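Local coordinates for protein CG1507-PB, isoform B (Drosophila melanogaster, PDB 5FGO) that probably binds purine-rich DNA elements and RNA as Pur-alpha, the crystallised piece being its third PUR repeat, at residues R36-R41 / I55-W60. Numbering follows the deposited sequence.
Sequences RGVYMR and IPEKCW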
loop_
_atom_site.group_PDB
_atom_site.type_symbol
_atom_site.label_atom_id
_atom_site.label_comp_id
_atom_site.label_asym_id
_atom_site.label_seq_id
_atom_site.Cartn_x
_atom_site.Cartn_y
_atom_site.Cartn_z
ATOM N N ARG B 36 3.067 -19.326 5.668
ATOM C CA ARG B 36 4.001 -18.333 6.160
ATOM C C ARG B 36 3.262 -17.208 6.883
ATOM O O ARG B 36 3.870 -16.464 7.643
ATOM C CB ARG B 36 4.918 -17.792 5.067
ATOM C CG ARG B 36 5.943 -18.807 4.585
ATOM C CD ARG B 36 6.827 -18.198 3.530
ATOM N NE ARG B 36 6.059 -17.806 2.363
ATOM C CZ ARG B 36 6.555 -17.125 1.338
ATOM N NH1 ARG B 36 7.833 -16.744 1.328
ATOM N NH2 ARG B 36 5.757 -16.812 0.326
ATOM N N GLY B 37 1.968 -17.044 6.638
ATOM C CA GLY B 37 1.230 -16.121 7.482
ATOM C C GLY B 37 0.176 -15.232 6.881
ATOM O O GLY B 37 -0.328 -15.468 5.783
ATOM N N VAL B 38 -0.133 -14.180 7.629
ATOM C CA VAL B 38 -1.164 -13.218 7.264
ATOM C C VAL B 38 -0.610 -12.077 6.397
ATOM O O VAL B 38 0.443 -11.509 6.683
ATOM C CB VAL B 38 -1.793 -12.633 8.553
ATOM C CG1 VAL B 38 -2.746 -11.498 8.248
ATOM C CG2 VAL B 38 -2.487 -13.723 9.329
ATOM N N TYR B 39 -1.355 -11.695 5.369
ATOM C CA TYR B 39 -0.898 -10.637 4.485
ATOM C C TYR B 39 -2.043 -9.710 4.054
ATOM O O TYR B 39 -3.229 -10.063 4.162
ATOM C CB TYR B 39 -0.220 -11.246 3.255
ATOM C CG TYR B 39 -1.138 -12.130 2.425
ATOM C CD1 TYR B 39 -2.010 -11.587 1.488
ATOM C CD2 TYR B 39 -1.160 -13.507 2.612
ATOM C CE1 TYR B 39 -2.857 -12.404 0.742
ATOM C CE2 TYR B 39 -1.998 -14.323 1.884
ATOM C CZ TYR B 39 -2.838 -13.774 0.946
ATOM O OH TYR B 39 -3.665 -14.605 0.225
HETATM N N MSE B 40 -1.661 -8.529 3.563
HETATM C CA MSE B 40 -2.586 -7.570 2.983
HETATM C C MSE B 40 -2.311 -7.405 1.481
HETATM O O MSE B 40 -1.212 -7.035 1.077
HETATM C CB MSE B 40 -2.475 -6.209 3.679
HETATM C CG MSE B 40 -3.549 -5.226 3.249
HETATM SE SE MSE B 40 -3.194 -3.386 3.715
HETATM C CE MSE B 40 -3.040 -3.690 5.610
ATOM N N ARG B 41 -3.313 -7.689 0.658
ATOM C CA ARG B 41 -3.211 -7.448 -0.763
ATOM C C ARG B 41 -3.847 -6.109 -1.078
ATOM O O ARG B 41 -4.995 -5.874 -0.730
ATOM C CB ARG B 41 -3.888 -8.559 -1.556
ATOM C CG ARG B 41 -3.754 -8.417 -3.070
ATOM C CD ARG B 41 -4.450 -9.564 -3.779
ATOM N NE ARG B 41 -5.905 -9.441 -3.626
ATOM C CZ ARG B 41 -6.806 -10.335 -4.041
ATOM N NH1 ARG B 41 -6.422 -11.438 -4.682
ATOM N NH2 ARG B 41 -8.105 -10.117 -3.825
ATOM N N ILE B 55 1.640 -7.562 1.176
ATOM C CA ILE B 55 2.402 -7.111 2.323
ATOM C C ILE B 55 2.156 -8.071 3.445
ATOM O O ILE B 55 1.014 -8.235 3.857
ATOM C CB ILE B 55 1.986 -5.716 2.780
ATOM C CG1 ILE B 55 1.969 -4.749 1.608
ATOM C CG2 ILE B 55 2.906 -5.212 3.853
ATOM C CD1 ILE B 55 1.207 -3.495 1.881
ATOM N N PRO B 56 3.217 -8.726 3.927
ATOM C CA PRO B 56 3.117 -9.649 5.067
ATOM C C PRO B 56 2.830 -8.847 6.317
ATOM O O PRO B 56 3.322 -7.715 6.391
ATOM C CB PRO B 56 4.506 -10.289 5.154
ATOM C CG PRO B 56 5.283 -9.751 3.982
ATOM C CD PRO B 56 4.606 -8.518 3.500
ATOM N N GLU B 57 2.070 -9.410 7.258
ATOM C CA GLU B 57 1.704 -8.713 8.489
ATOM C C GLU B 57 2.904 -8.167 9.256
ATOM O O GLU B 57 2.860 -7.041 9.723
ATOM C CB GLU B 57 0.892 -9.612 9.427
ATOM C CG GLU B 57 0.206 -8.801 10.543
ATOM C CD GLU B 57 -0.478 -9.639 11.628
ATOM O OE1 GLU B 57 -0.467 -10.891 11.557
ATOM O OE2 GLU B 57 -1.033 -9.024 12.566
ATOM N N LYS B 58 4.005 -8.908 9.316
ATOM C CA LYS B 58 5.142 -8.509 10.153
ATOM C C LYS B 58 5.733 -7.150 9.785
ATOM O O LYS B 58 6.661 -6.676 10.442
ATOM C CB LYS B 58 6.249 -9.556 10.099
ATOM C CG LYS B 58 6.930 -9.650 8.760
ATOM C CD LYS B 58 8.057 -10.648 8.748
ATOM C CE LYS B 58 7.517 -12.050 8.652
ATOM N NZ LYS B 58 8.585 -13.072 8.365
ATOM N N CYS B 59 5.209 -6.505 8.748
ATOM C CA CYS B 59 5.722 -5.185 8.418
ATOM C C CYS B 59 4.635 -4.140 8.185
ATOM O O CYS B 59 4.908 -3.052 7.680
ATOM C CB CYS B 59 6.680 -5.285 7.221
ATOM S SG CYS B 59 5.921 -5.674 5.638
ATOM N N TRP B 60 3.417 -4.436 8.614
ATOM C CA TRP B 60 2.323 -3.449 8.508
ATOM C C TRP B 60 2.677 -2.138 9.238
ATOM O O TRP B 60 2.373 -1.045 8.737
ATOM C CB TRP B 60 0.989 -4.007 9.054
ATOM C CG TRP B 60 0.418 -5.093 8.176
ATOM C CD1 TRP B 60 0.998 -5.621 7.056
ATOM C CD2 TRP B 60 -0.864 -5.730 8.297
ATOM N NE1 TRP B 60 0.182 -6.578 6.510
ATOM C CE2 TRP B 60 -0.969 -6.656 7.242
ATOM C CE3 TRP B 60 -1.925 -5.614 9.198
ATOM C CZ2 TRP B 60 -2.088 -7.466 7.066
ATOM C CZ3 TRP B 60 -3.048 -6.420 9.021
ATOM C CH2 TRP B 60 -3.118 -7.332 7.961
HETATM O O HOH W 1 1.004 -12.989 10.163
#
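Met40 and Trp60 meet with the selenomethionine methyl CE 3.9 Å from the centroid of the indole's six-membered ring, only 9° off its normal, a CH-pi contact over the face. The bend at chi3 (-58°) brings CE round over the ring, while Met40 CB packs against Trp60 CZ2 at 3.6 Å. Glu57 CA lies against the opposite indole face, offset toward the rim, and Val38 CG1 touches Trp60 CH2. Ile55 O lies in the indole plane and takes the N-H of Trp60 NE1 almost straight (175°) at 3.2 Å, though the donor stands above that carbonyl's plane; the bond helps fix the ring's rotation. Ile55 O is thus gripped twice, since Met40 N binds it at 2.7 Å. Ile55 N returns a bond to Met40 O, completing a hydrogen-bonded antiparallel pair; Tyr39 and Pro56 form the adjacent non-hydrogen-bonded one. Past Pro56, Glu57 N still reaches Val38 O (2.7 Å), and a water joins Val38 N to Glu57 OE1. Here the PUR repeat's four-stranded antiparallel sheet passes into its C-terminal helix 60-72, whose first residue, Trp60, turns back onto strand 37-46. Strand 25-34 flanks 37-46, its Ile31 touching Val38 and Trp60, while Tyr70 of the second subunit packs on Met40.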